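Local coordinates for disulfide isomerase DsbG N-terminal domain-containing protein (PDB 3TDG), which probably acts as a thioredoxin-fold oxidoreductase of the DsbG type, handling the disulfide bonds of other proteins as a reductase, at residues E51-K56 / L61-I66; R205-G208 / E212-I215. All blocks are in the same frame, centred on the assembly; numbering follows the deposited sequence.

Contact 1 (51-56 with 61-66) pairs the first two strands of the antiparallel sheet in the DsbG N-terminal region, whereas contact 2 (205-208 with 212-215) joins the ends of two successive helices in the part of the chain that probably forms the thioredoxin fold. They follow one another along the chain and lie on opposite sides of its centre, with centres 57 Å apart and nearest atoms about 39 Å apart, so neither touches the other. The long helix 98-129 packs on contact 1 and spans much of the gap between them. Contact 1 reaches the second subunit through Leu61; contact 2 holds a formic acid molecule, probably from the crystallisation liquor.

Contact 1 (E51-K56 / L61-I66); sequences EIKPLK and LKMVVI
Glu51, Lys53, Met63 and Val65 put their side chains on one face of this antiparallel pairing, and Met63 is the piece that fits among them. With CG anti to the backbone N (chi1 -157°) and the chain folded back at its next two torsions, Met63 brings its methyl CE to 3.7 Å from Glu51 OE2 and 4.0 Å from Lys53 CB. It thus runs alongside the root of the lysine but slants across the end of the glutamate. Glu51, extended, lies side by side with Val65. The lysine chain bends away from the partner strand, and its NZ comes in above the carboxylate plane to form a salt bridge with Glu51 OE2 at 3.2 Å; the other oxygen, OE1, pairs with Lys110, so two positive charges probably steady the glutamate. On the reverse face, Ile52 CG2 meets the aliphatic part of Lys62 (CE at 3.8 Å), while Ile52 and Val64 touch more loosely.

Lys53 and Met63 form a hydrogen-bonded pair with bonds of 2.8 Å from Lys53 N to Met63 O and 2.7 Å from Met63 N to Lys53 O. At the next such pair, Val65 N to Glu51 O is 3.0 Å, but the return bond is weak. Toward the turn, a water accepts from Leu55 N and lies 3.1 Å from Leu61 O, to which it can donate.

The result is a beta hairpin in which 62-67 also bonds to strand 74-79, while helix 98-129 covers the Met63 and Val65 face through Thr107. At the turn end, Leu61 packs on Leu61 of the second subunit.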
ATOM      1  N   GLU A  51      28.373  -5.772  -8.055  1.00 51.55           N
ATOM      2  CA  GLU A  51      28.423  -7.163  -8.490  1.00 52.41           C
ATOM      3  C   GLU A  51      28.149  -7.257  -9.992  1.00 52.35           C
ATOM      4  O   GLU A  51      27.232  -6.601 -10.508  1.00 52.26           O
ATOM      5  CB  GLU A  51      27.380  -7.957  -7.690  1.00 52.50           C
ATOM      6  CG  GLU A  51      27.488  -9.462  -7.767  1.00 55.19           C
ATOM      7  CD  GLU A  51      26.256 -10.174  -7.187  1.00 57.89           C
ATOM      8  OE1 GLU A  51      25.617  -9.649  -6.247  1.00 58.30           O
ATOM      9  OE2 GLU A  51      25.923 -11.272  -7.677  1.00 59.93           O
ATOM     10  N   ILE A  52      28.953  -8.047 -10.698  1.00 52.38           N
ATOM     11  CA  ILE A  52      28.700  -8.345 -12.118  1.00 52.67           C
ATOM     12  C   ILE A  52      28.722  -9.859 -12.340  1.00 53.10           C
ATOM     13  O   ILE A  52      29.669 -10.528 -11.932  1.00 53.60           O
ATOM     14  CB  ILE A  52      29.728  -7.662 -13.062  1.00 52.69           C
ATOM     15  CG1 ILE A  52      29.727  -6.137 -12.875  1.00 53.14           C
ATOM     16  CG2 ILE A  52      29.445  -8.019 -14.531  1.00 52.33           C
ATOM     17  CD1 ILE A  52      31.021  -5.443 -13.372  1.00 54.48           C
ATOM     18  N   LYS A  53      27.677 -10.396 -12.967  1.00 53.23           N
ATOM     19  CA  LYS A  53      27.572 -11.833 -13.238  1.00 53.58           C
ATOM     20  C   LYS A  53      27.082 -12.089 -14.667  1.00 53.82           C
ATOM     21  O   LYS A  53      26.212 -11.367 -15.152  1.00 53.34           O
ATOM     22  CB  LYS A  53      26.621 -12.513 -12.247  1.00 53.53           C
ATOM     23  CG  LYS A  53      27.138 -12.613 -10.829  1.00 54.12           C
ATOM     24  CD  LYS A  53      28.454 -13.381 -10.768  1.00 55.50           C
ATOM     25  CE  LYS A  53      29.111 -13.204  -9.417  1.00 57.08           C
ATOM     26  NZ  LYS A  53      28.113 -13.460  -8.345  1.00 58.03           N
ATOM     27  N   PRO A  54      27.549 -13.122 -15.325  1.00 53.80           N
ATOM     28  CA  PRO A  54      27.116 -13.411 -16.685  1.00 54.17           C
ATOM     29  C   PRO A  54      25.799 -14.141 -16.745  1.00 54.65           C
ATOM     30  O   PRO A  54      25.432 -14.741 -15.783  1.00 54.79           O
ATOM     31  CB  PRO A  54      28.212 -14.323 -17.189  1.00 54.28           C
ATOM     32  CG  PRO A  54      28.726 -14.974 -16.002  1.00 53.90           C
ATOM     33  CD  PRO A  54      28.608 -14.026 -14.884  1.00 54.17           C
ATOM     34  N   LEU A  55      25.108 -14.088 -17.869  1.00 55.55           N
ATOM     35  CA  LEU A  55      23.908 -14.879 -18.072  1.00 56.56           C
ATOM     36  C   LEU A  55      24.122 -15.948 -19.127  1.00 57.57           C
ATOM     37  O   LEU A  55      24.615 -15.677 -20.191  1.00 57.62           O
ATOM     38  CB  LEU A  55      22.750 -14.014 -18.505  1.00 56.32           C
ATOM     39  CG  LEU A  55      22.279 -12.849 -17.665  1.00 55.87           C
ATOM     40  CD1 LEU A  55      21.198 -12.168 -18.414  1.00 55.33           C
ATOM     41  CD2 LEU A  55      21.790 -13.321 -16.364  1.00 54.66           C
ATOM     42  N   LYS A  56      23.742 -17.170 -18.812  1.00 58.46           N
ATOM     43  CA  LYS A  56      23.885 -18.271 -19.732  1.00 59.17           C
ATOM     44  C   LYS A  56      23.083 -17.953 -20.951  1.00 59.60           C
ATOM     45  O   LYS A  56      23.348 -18.401 -22.038  1.00 59.49           O
ATOM     46  CB  LYS A  56      23.299 -19.533 -19.131  1.00 59.51           C
ATOM     47  CG  LYS A  56      23.784 -19.883 -17.765  1.00 60.83           C
ATOM     48  CD  LYS A  56      25.055 -20.671 -17.828  1.00 63.18           C
ATOM     49  CE  LYS A  56      25.251 -21.517 -16.596  1.00 64.86           C
ATOM     50  NZ  LYS A  56      26.679 -21.764 -16.332  1.00 65.44           N
ATOM     51  N   LEU A  61      24.222  -9.554 -22.695  1.00 59.63           N
ATOM     52  CA  LEU A  61      23.672  -9.085 -21.426  1.00 57.78           C
ATOM     53  C   LEU A  61      24.337  -9.655 -20.182  1.00 56.67           C
ATOM     54  O   LEU A  61      24.557 -10.863 -20.087  1.00 57.03           O
ATOM     55  CB  LEU A  61      22.177  -9.366 -21.386  1.00 57.83           C
ATOM     56  CG  LEU A  61      21.348  -8.657 -22.449  1.00 57.58           C
ATOM     57  CD1 LEU A  61      19.905  -9.044 -22.260  1.00 57.44           C
ATOM     58  CD2 LEU A  61      21.529  -7.135 -22.365  1.00 57.16           C
ATOM     59  N   LYS A  62      24.651  -8.773 -19.231  1.00 54.97           N
ATOM     60  CA  LYS A  62      25.186  -9.170 -17.926  1.00 53.58           C
ATOM     61  C   LYS A  62      24.255  -8.748 -16.778  1.00 52.04           C
ATOM     62  O   LYS A  62      23.481  -7.804 -16.912  1.00 51.18           O
ATOM     63  CB  LYS A  62      26.578  -8.566 -17.694  1.00 54.19           C
ATOM     64  CG  LYS A  62      27.563  -8.732 -18.869  1.00 57.22           C
ATOM     65  CD  LYS A  62      28.999  -8.546 -18.406  1.00 60.49           C
ATOM     66  CE  LYS A  62      29.573  -9.849 -17.853  1.00 62.62           C
ATOM     67  NZ  LYS A  62      29.877 -10.813 -18.959  1.00 64.84           N
ATOM     68  N   MET A  63      24.356  -9.451 -15.655  1.00 50.07           N
ATOM     69  CA  MET A  63      23.629  -9.112 -14.444  1.00 49.05           C
ATOM     70  C   MET A  63      24.510  -8.201 -13.594  1.00 47.49           C
ATOM     71  O   MET A  63      25.637  -8.564 -13.258  1.00 47.04           O
ATOM     72  CB  MET A  63      23.258 -10.379 -13.682  1.00 49.16           C
ATOM     73  CG  MET A  63      22.070 -10.230 -12.743  1.00 52.28           C
ATOM     74  SD  MET A  63      22.522  -9.547 -11.152  1.00 57.82           S
ATOM     75  CE  MET A  63      23.477 -10.898 -10.448  1.00 56.65           C
ATOM     76  N   VAL A  64      23.994  -7.010 -13.275  1.00 45.10           N
ATOM     77  CA  VAL A  64      24.713  -6.026 -12.464  1.00 43.25           C
ATOM     78  C   VAL A  64      23.852  -5.569 -11.286  1.00 42.00           C
ATOM     79  O   VAL A  64      22.666  -5.243 -11.456  1.00 42.09           O
ATOM     80  CB  VAL A  64      25.125  -4.787 -13.311  1.00 43.09           C
ATOM     81  CG1 VAL A  64      25.954  -3.802 -12.492  1.00 42.61           C
ATOM     82  CG2 VAL A  64      25.918  -5.209 -14.561  1.00 43.34           C
ATOM     83  N   VAL A  65      24.437  -5.571 -10.094  1.00 40.65           N
ATOM     84  CA  VAL A  65      23.817  -4.948  -8.926  1.00 39.56           C
ATOM     85  C   VAL A  65      24.568  -3.657  -8.605  1.00 39.40           C
ATOM     86  O   VAL A  65      25.807  -3.630  -8.619  1.00 39.37           O
ATOM     87  CB  VAL A  65      23.769  -5.904  -7.713  1.00 39.35           C
ATOM     88  CG1 VAL A  65      23.100  -5.235  -6.488  1.00 37.57           C
ATOM     89  CG2 VAL A  65      23.004  -7.168  -8.098  1.00 39.43           C
ATOM     90  N   ILE A  66      23.807  -2.594  -8.341  1.00 38.87           N
ATOM     91  CA  ILE A  66      24.349  -1.277  -8.043  1.00 38.29           C
ATOM     92  C   ILE A  66      23.802  -0.800  -6.709  1.00 39.15           C
ATOM     93  O   ILE A  66      22.806  -1.330  -6.230  1.00 39.42           O
ATOM     94  CB  ILE A  66      24.049  -0.227  -9.176  1.00 38.07           C
ATOM     95  CG1 ILE A  66      22.548   0.026  -9.367  1.00 37.11           C
ATOM     96  CG2 ILE A  66      24.749  -0.603 -10.502  1.00 37.71           C
ATOM     97  CD1 ILE A  66      21.946   1.041  -8.341  1.00 38.22           C
TER
HETATM   98  O   HOH W   1      26.736 -13.060 -20.051  1.00 56.92           O

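Contact 2 (R205-G208 / E212-I215). With FMT (formic acid), chain C.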
ATOM      1  N   ARG A 205      20.507  19.809  34.587  1.00 44.39           N
ATOM      2  CA  ARG A 205      21.314  20.487  33.555  1.00 45.27           C
ATOM      3  C   ARG A 205      21.559  21.958  33.943  1.00 45.76           C
ATOM      4  O   ARG A 205      22.694  22.428  33.894  1.00 45.89           O
ATOM      5  CB  ARG A 205      20.639  20.435  32.181  1.00 44.51           C
ATOM      6  CG  ARG A 205      20.649  19.075  31.497  1.00 44.25           C
ATOM      7  CD  ARG A 205      19.545  19.043  30.442  1.00 42.84           C
ATOM      8  NE  ARG A 205      19.437  17.745  29.786  1.00 40.88           N
ATOM      9  CZ  ARG A 205      18.444  17.387  28.987  1.00 38.93           C
ATOM     10  NH1 ARG A 205      17.434  18.217  28.742  1.00 38.69           N
ATOM     11  NH2 ARG A 205      18.443  16.173  28.452  1.00 39.25           N
ATOM     12  N   ALA A 206      20.484  22.649  34.324  1.00 46.76           N
ATOM     13  CA  ALA A 206      20.530  24.058  34.753  1.00 48.08           C
ATOM     14  C   ALA A 206      21.588  24.293  35.835  1.00 49.36           C
ATOM     15  O   ALA A 206      22.325  25.266  35.757  1.00 49.86           O
ATOM     16  CB  ALA A 206      19.166  24.535  35.209  1.00 47.69           C
ATOM     17  N   ARG A 207      21.709  23.380  36.803  1.00 50.73           N
ATOM     18  CA  ARG A 207      22.756  23.507  37.834  1.00 51.69           C
ATOM     19  C   ARG A 207      24.106  22.853  37.473  1.00 51.89           C
ATOM     20  O   ARG A 207      25.022  22.809  38.297  1.00 52.32           O
ATOM     21  CB  ARG A 207      22.244  23.037  39.211  1.00 52.33           C
ATOM     22  CG  ARG A 207      21.944  21.551  39.315  1.00 54.19           C
ATOM     23  CD  ARG A 207      21.794  21.082  40.761  1.00 58.37           C
ATOM     24  NE  ARG A 207      21.223  19.737  40.807  1.00 62.55           N
ATOM     25  CZ  ARG A 207      21.919  18.599  40.837  1.00 64.97           C
ATOM     26  NH1 ARG A 207      23.251  18.611  40.846  1.00 65.49           N
ATOM     27  NH2 ARG A 207      21.271  17.435  40.862  1.00 65.40           N
ATOM     28  N   GLY A 208      24.242  22.369  36.240  1.00 51.91           N
ATOM     29  CA  GLY A 208      25.499  21.760  35.797  1.00 51.84           C
ATOM     30  C   GLY A 208      25.829  20.439  36.488  1.00 51.87           C
ATOM     31  O   GLY A 208      26.991  20.169  36.802  1.00 52.09           O
ATOM     32  N   GLU A 212      27.167  11.152  37.110  1.00 53.21           N
ATOM     33  CA  GLU A 212      26.773  10.406  38.309  1.00 53.07           C
ATOM     34  C   GLU A 212      25.478  10.910  38.939  1.00 52.23           C
ATOM     35  O   GLU A 212      24.640  10.107  39.351  1.00 51.88           O
ATOM     36  CB  GLU A 212      27.902  10.415  39.367  1.00 53.71           C
ATOM     37  CG  GLU A 212      28.963   9.308  39.204  1.00 55.74           C
ATOM     38  CD  GLU A 212      28.375   7.888  39.234  1.00 57.51           C
ATOM     39  OE1 GLU A 212      28.774   7.059  38.383  1.00 58.48           O
ATOM     40  OE2 GLU A 212      27.505   7.611  40.092  1.00 58.23           O
ATOM     41  N   ASP A 213      25.329  12.236  39.016  1.00 51.10           N
ATOM     42  CA  ASP A 213      24.120  12.864  39.534  1.00 50.25           C
ATOM     43  C   ASP A 213      22.909  12.478  38.694  1.00 49.13           C
ATOM     44  O   ASP A 213      21.832  12.234  39.230  1.00 49.11           O
ATOM     45  CB  ASP A 213      24.246  14.392  39.515  1.00 51.04           C
ATOM     46  CG  ASP A 213      25.278  14.929  40.502  1.00 52.70           C
ATOM     47  OD1 ASP A 213      25.766  16.051  40.256  1.00 55.95           O
ATOM     48  OD2 ASP A 213      25.588  14.269  41.521  1.00 54.55           O
ATOM     49  N   LYS A 214      23.089  12.451  37.375  1.00 47.62           N
ATOM     50  CA  LYS A 214      21.986  12.134  36.469  1.00 46.66           C
ATOM     51  C   LYS A 214      21.586  10.676  36.607  1.00 46.07           C
ATOM     52  O   LYS A 214      20.401  10.377  36.697  1.00 46.02           O
ATOM     53  CB  LYS A 214      22.319  12.503  35.024  1.00 45.47           C
ATOM     54  CG  LYS A 214      22.398  14.002  34.827  1.00 45.30           C
ATOM     55  CD  LYS A 214      22.999  14.388  33.491  1.00 45.06           C
ATOM     56  CE  LYS A 214      23.075  15.912  33.396  1.00 44.68           C
ATOM     57  NZ  LYS A 214      23.728  16.315  32.141  1.00 44.89           N
ATOM     58  N   ILE A 215      22.574   9.787  36.682  1.00 46.04           N
ATOM     59  CA  ILE A 215      22.302   8.359  36.918  1.00 45.69           C
ATOM     60  C   ILE A 215      21.576   8.144  38.234  1.00 45.47           C
ATOM     61  O   ILE A 215      20.600   7.398  38.271  1.00 45.85           O
ATOM     62  CB  ILE A 215      23.584   7.502  36.818  1.00 46.30           C
ATOM     63  CG1 ILE A 215      24.181   7.657  35.423  1.00 45.55           C
ATOM     64  CG2 ILE A 215      23.291   6.016  37.111  1.00 45.51           C
ATOM     65  CD1 ILE A 215      25.516   6.999  35.267  1.00 47.56           C
TER
HETATM   66  C   FMT C 360      21.945  15.256  29.463  1.00 46.06           C
HETATM   67  O1  FMT C 360      21.844  16.159  30.311  1.00 46.54           O
HETATM   68  O2  FMT C 360      21.091  14.995  28.608  1.00 45.12           O
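Arg205 and Lys214 both set CG anti to the carbonyl carbon, beside the backbone N, and then run extended, so that the two chains cross at about a right angle and present their nitrogens to one formic acid molecule. Arg205 meets it edge-on, near the guanidinium plane, in a two-pronged grip: NE donates to O1 and NH2 to O2, each at 2.9 Å, the NE bond being the straighter at 166°. Lys214 NZ donates to the same O1 at 2.6 Å, and Glu138 N gives the ligand a further hydrogen bond. Gripped in this way, the small molecule bridges two cationic side chains, consistent with a bound formate. Arg205 NH1 is engaged by Asp134 O, which further fixes the guanidinium.

A second, looser link lies at the helix end. Arg207 sets CG between its backbone N and carbonyl carbon (chi1 67°), and the extended chain carries NH1 across to Asp213 OD1. This salt bridge is long, at 3.6 Å, and the carboxylate stands 58° from the guanidinium plane; Asp213 OD1 also accepts from Ser210 N.

Gly208, with positive phi, is the C-prime residue of a Schellman motif that ends helix 188-206, Gly208 N bonding to Arg205 O. The chain then turns quickly into helix 211-222, which packs Ile215 against helix 169-175, leaving this contact at the surface between the two consecutive helices.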